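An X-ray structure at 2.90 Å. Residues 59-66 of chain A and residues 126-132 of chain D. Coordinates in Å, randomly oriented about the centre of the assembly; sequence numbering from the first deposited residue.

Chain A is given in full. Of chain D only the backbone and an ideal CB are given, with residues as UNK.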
# COMPACT_ATOMS: atom_id res chain seq x y z
N TRP A 59 -15.32 -22.89 -2.06
CA TRP A 59 -15.26 -21.50 -2.54
C TRP A 59 -14.10 -20.71 -1.89
O TRP A 59 -13.37 -19.96 -2.55
CB TRP A 59 -16.61 -20.81 -2.36
CG TRP A 59 -16.67 -19.44 -2.97
CD1 TRP A 59 -16.78 -18.25 -2.31
CD2 TRP A 59 -16.57 -19.11 -4.36
NE1 TRP A 59 -16.77 -17.21 -3.19
CE2 TRP A 59 -16.64 -17.70 -4.46
CE3 TRP A 59 -16.42 -19.87 -5.54
CZ2 TRP A 59 -16.59 -17.03 -5.70
CZ3 TRP A 59 -16.37 -19.20 -6.75
CH2 TRP A 59 -16.46 -17.80 -6.83
N ARG A 60 -13.91 -20.93 -0.60
CA ARG A 60 -12.76 -20.43 0.14
C ARG A 60 -11.45 -20.77 -0.55
O ARG A 60 -10.57 -19.94 -0.65
CB ARG A 60 -12.75 -21.02 1.56
CG ARG A 60 -11.56 -20.64 2.46
CD ARG A 60 -11.43 -21.55 3.67
NE ARG A 60 -10.02 -21.96 3.86
CZ ARG A 60 -9.14 -21.40 4.70
NH1 ARG A 60 -9.44 -20.36 5.51
NH2 ARG A 60 -7.90 -21.87 4.73
N ASN A 61 -11.31 -22.00 -1.00
CA ASN A 61 -10.04 -22.44 -1.57
C ASN A 61 -9.95 -22.19 -3.07
O ASN A 61 -8.92 -22.49 -3.68
CB ASN A 61 -9.75 -23.92 -1.25
CG ASN A 61 -9.28 -24.15 0.19
OD1 ASN A 61 -8.86 -23.25 0.94
ND2 ASN A 61 -9.35 -25.40 0.58
N THR A 62 -11.01 -21.64 -3.65
CA THR A 62 -10.96 -21.19 -5.05
C THR A 62 -10.02 -19.98 -5.18
O THR A 62 -10.06 -19.05 -4.36
CB THR A 62 -12.34 -20.82 -5.61
OG1 THR A 62 -13.20 -21.95 -5.52
CG2 THR A 62 -12.25 -20.46 -7.07
N PRO A 63 -9.16 -19.99 -6.22
CA PRO A 63 -8.28 -18.84 -6.40
C PRO A 63 -9.03 -17.54 -6.68
O PRO A 63 -10.02 -17.55 -7.42
CB PRO A 63 -7.43 -19.25 -7.61
CG PRO A 63 -7.36 -20.73 -7.52
CD PRO A 63 -8.74 -21.13 -7.06
N PRO A 64 -8.58 -16.43 -6.09
CA PRO A 64 -9.09 -15.10 -6.35
C PRO A 64 -9.27 -14.78 -7.83
O PRO A 64 -10.20 -14.10 -8.21
CB PRO A 64 -8.00 -14.19 -5.79
CG PRO A 64 -7.37 -14.98 -4.73
CD PRO A 64 -7.46 -16.41 -5.13
N LEU A 65 -8.36 -15.23 -8.67
CA LEU A 65 -8.49 -14.98 -10.10
C LEU A 65 -9.77 -15.58 -10.63
O LEU A 65 -10.56 -14.90 -11.29
CB LEU A 65 -7.31 -15.53 -10.89
CG LEU A 65 -6.24 -14.47 -11.11
CD1 LEU A 65 -4.86 -15.06 -11.42
CD2 LEU A 65 -6.72 -13.53 -12.21
N LYS A 66 -9.99 -16.84 -10.30
CA LYS A 66 -11.17 -17.57 -10.73
C LYS A 66 -12.44 -16.98 -10.10
O LYS A 66 -13.47 -16.86 -10.77
CB LYS A 66 -11.00 -19.06 -10.42
CG LYS A 66 -12.06 -19.93 -11.09
CD LYS A 66 -12.01 -21.40 -10.70
CE LYS A 66 -13.16 -22.12 -11.38
NZ LYS A 66 -13.18 -23.55 -11.03
N UNK D 126 0.67 -13.10 -1.77
CA UNK D 126 -0.51 -13.51 -2.54
C UNK D 126 -0.86 -14.97 -2.27
O UNK D 126 -0.07 -15.87 -2.54
CB UNK D 126 -0.27 -13.30 -4.04
N UNK D 127 -2.06 -15.20 -1.76
CA UNK D 127 -2.55 -16.56 -1.47
C UNK D 127 -3.23 -17.13 -2.70
O UNK D 127 -4.08 -16.44 -3.32
CB UNK D 127 -3.52 -16.56 -0.28
N UNK D 128 -2.86 -18.35 -3.06
CA UNK D 128 -3.48 -19.11 -4.14
C UNK D 128 -3.52 -18.36 -5.46
O UNK D 128 -4.59 -18.06 -6.00
CB UNK D 128 -4.90 -19.51 -3.74
N UNK D 129 -2.36 -18.06 -6.00
CA UNK D 129 -2.30 -17.53 -7.35
C UNK D 129 -2.74 -18.60 -8.34
O UNK D 129 -3.28 -18.31 -9.40
CB UNK D 129 -0.89 -17.03 -7.68
N UNK D 130 -2.45 -19.85 -7.99
CA UNK D 130 -3.02 -21.04 -8.62
C UNK D 130 -3.53 -21.89 -7.47
O UNK D 130 -3.35 -21.53 -6.30
CB UNK D 130 -2.01 -21.79 -9.49
N UNK D 131 -4.17 -23.03 -7.78
CA UNK D 131 -4.69 -23.78 -6.62
C UNK D 131 -3.54 -24.37 -5.77
O UNK D 131 -2.68 -25.08 -6.29
CB UNK D 131 -5.62 -24.90 -7.09
N UNK D 132 -3.50 -24.00 -4.49
CA UNK D 132 -2.46 -24.47 -3.55
C UNK D 132 -1.08 -23.84 -3.74
O UNK D 132 -0.09 -24.32 -3.19
CB UNK D 132 -2.32 -25.99 -3.68

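At position 126 of chain D the CA-to-CB bond points sideways and the ideal CB has nothing of chain A within 5.5 Å. With extended backbone angles (-121/120), chain A sets little preference here, and many residues would serve. The deposited residue is Ser D126, which makes no contact with chain A.

Position 127 also directs its CB sideways, again with no atom of chain A within 5.5 Å, so a short side chain would leave chain A untouched. A long one could reach Arg A60 and Asn A61, where the carbonyl of the first and the side-chain amide of the second offer oxygens. Lysine, arginine or glutamine would suit, although the guanidinium of Arg A60 nearby tells against a positive charge. The residue is Arg D127, extended with chi1 to chi3 all t. Its NH1 gives a weak hydrogen bond to Arg A60 O (3.4 Å), and its NH2 lies 3.1 Å from Asn A61 OD1, both oxygens sitting at the edge of the guanidinium, near its plane. Arg D127 NH2 also comes within 3.7 Å of Arg A60 NH2, a close pair of like charges in which each nitrogen is hydrogen-bonded elsewhere in the structure; Arg D127 NH2 lies over one face of the Arg A60 guanidinium.

Position 128 points toward chain A, its ideal CB 4.2 Å from Pro A64 CD and 4.3 Å from Pro A63 CA. The left-handed backbone (54/63) favours glycine, asparagine or aspartate, and the carbonyl oxygens of Asn A61 and Thr A62 favour a donor. Asn D128 meets both demands: its ND2 donates to a water that in turn donates to Thr A62 O, bridging the chains, while its OD1 accepts a weak hydrogen bond from the backbone N of 132. Its backbone O packs 3.4 Å from Pro A64 CD and, through a second water, is linked to Leu A65 N.

At 129 the CB points away, leaving the choice open. Val D129 meets chain A through its backbone, with its O 4.1 Å from Leu A65 CD1.

Position 130, at -130/176, would also aim a CB away, so chain A does not require glycine. It is Gly D130, whose C lies 4.0 Å from Pro A63 CG.

Position 131 points sideways, with its ideal CB 4.5 Å from Pro A63 CG. A compact apolar residue would suit, and phi of -68° permits proline. Pro D131 sets its CG 4.0 Å from Pro A63 CG, an apolar contact between two rings.

At 132 a phi of 74° by itself favours glycine, and the residue is Gly D132.

Chain D (126-132) SRNVGPG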
# COMPACT_ATOMS: atom_id res chain seq x y z
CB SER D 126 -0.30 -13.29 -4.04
OG SER D 126 -0.41 -11.93 -4.38
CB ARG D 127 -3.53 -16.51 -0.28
CG ARG D 127 -4.26 -17.80 0.03
CD ARG D 127 -5.15 -17.71 1.27
NE ARG D 127 -5.86 -19.00 1.46
CZ ARG D 127 -7.11 -19.26 1.08
NH1 ARG D 127 -7.87 -18.33 0.51
NH2 ARG D 127 -7.63 -20.48 1.29
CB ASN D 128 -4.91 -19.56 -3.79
CG ASN D 128 -4.96 -20.60 -2.68
OD1 ASN D 128 -4.00 -21.35 -2.44
ND2 ASN D 128 -6.11 -20.65 -2.01
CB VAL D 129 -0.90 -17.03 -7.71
CG1 VAL D 129 -0.54 -15.85 -6.85
CG2 VAL D 129 0.18 -18.10 -7.58
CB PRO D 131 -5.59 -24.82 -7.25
CG PRO D 131 -5.87 -24.29 -8.61
CD PRO D 131 -4.61 -23.61 -9.04
O HOH W 1 -8.03 -18.64 -2.72
O HOH W 2 -5.79 -16.44 -8.05
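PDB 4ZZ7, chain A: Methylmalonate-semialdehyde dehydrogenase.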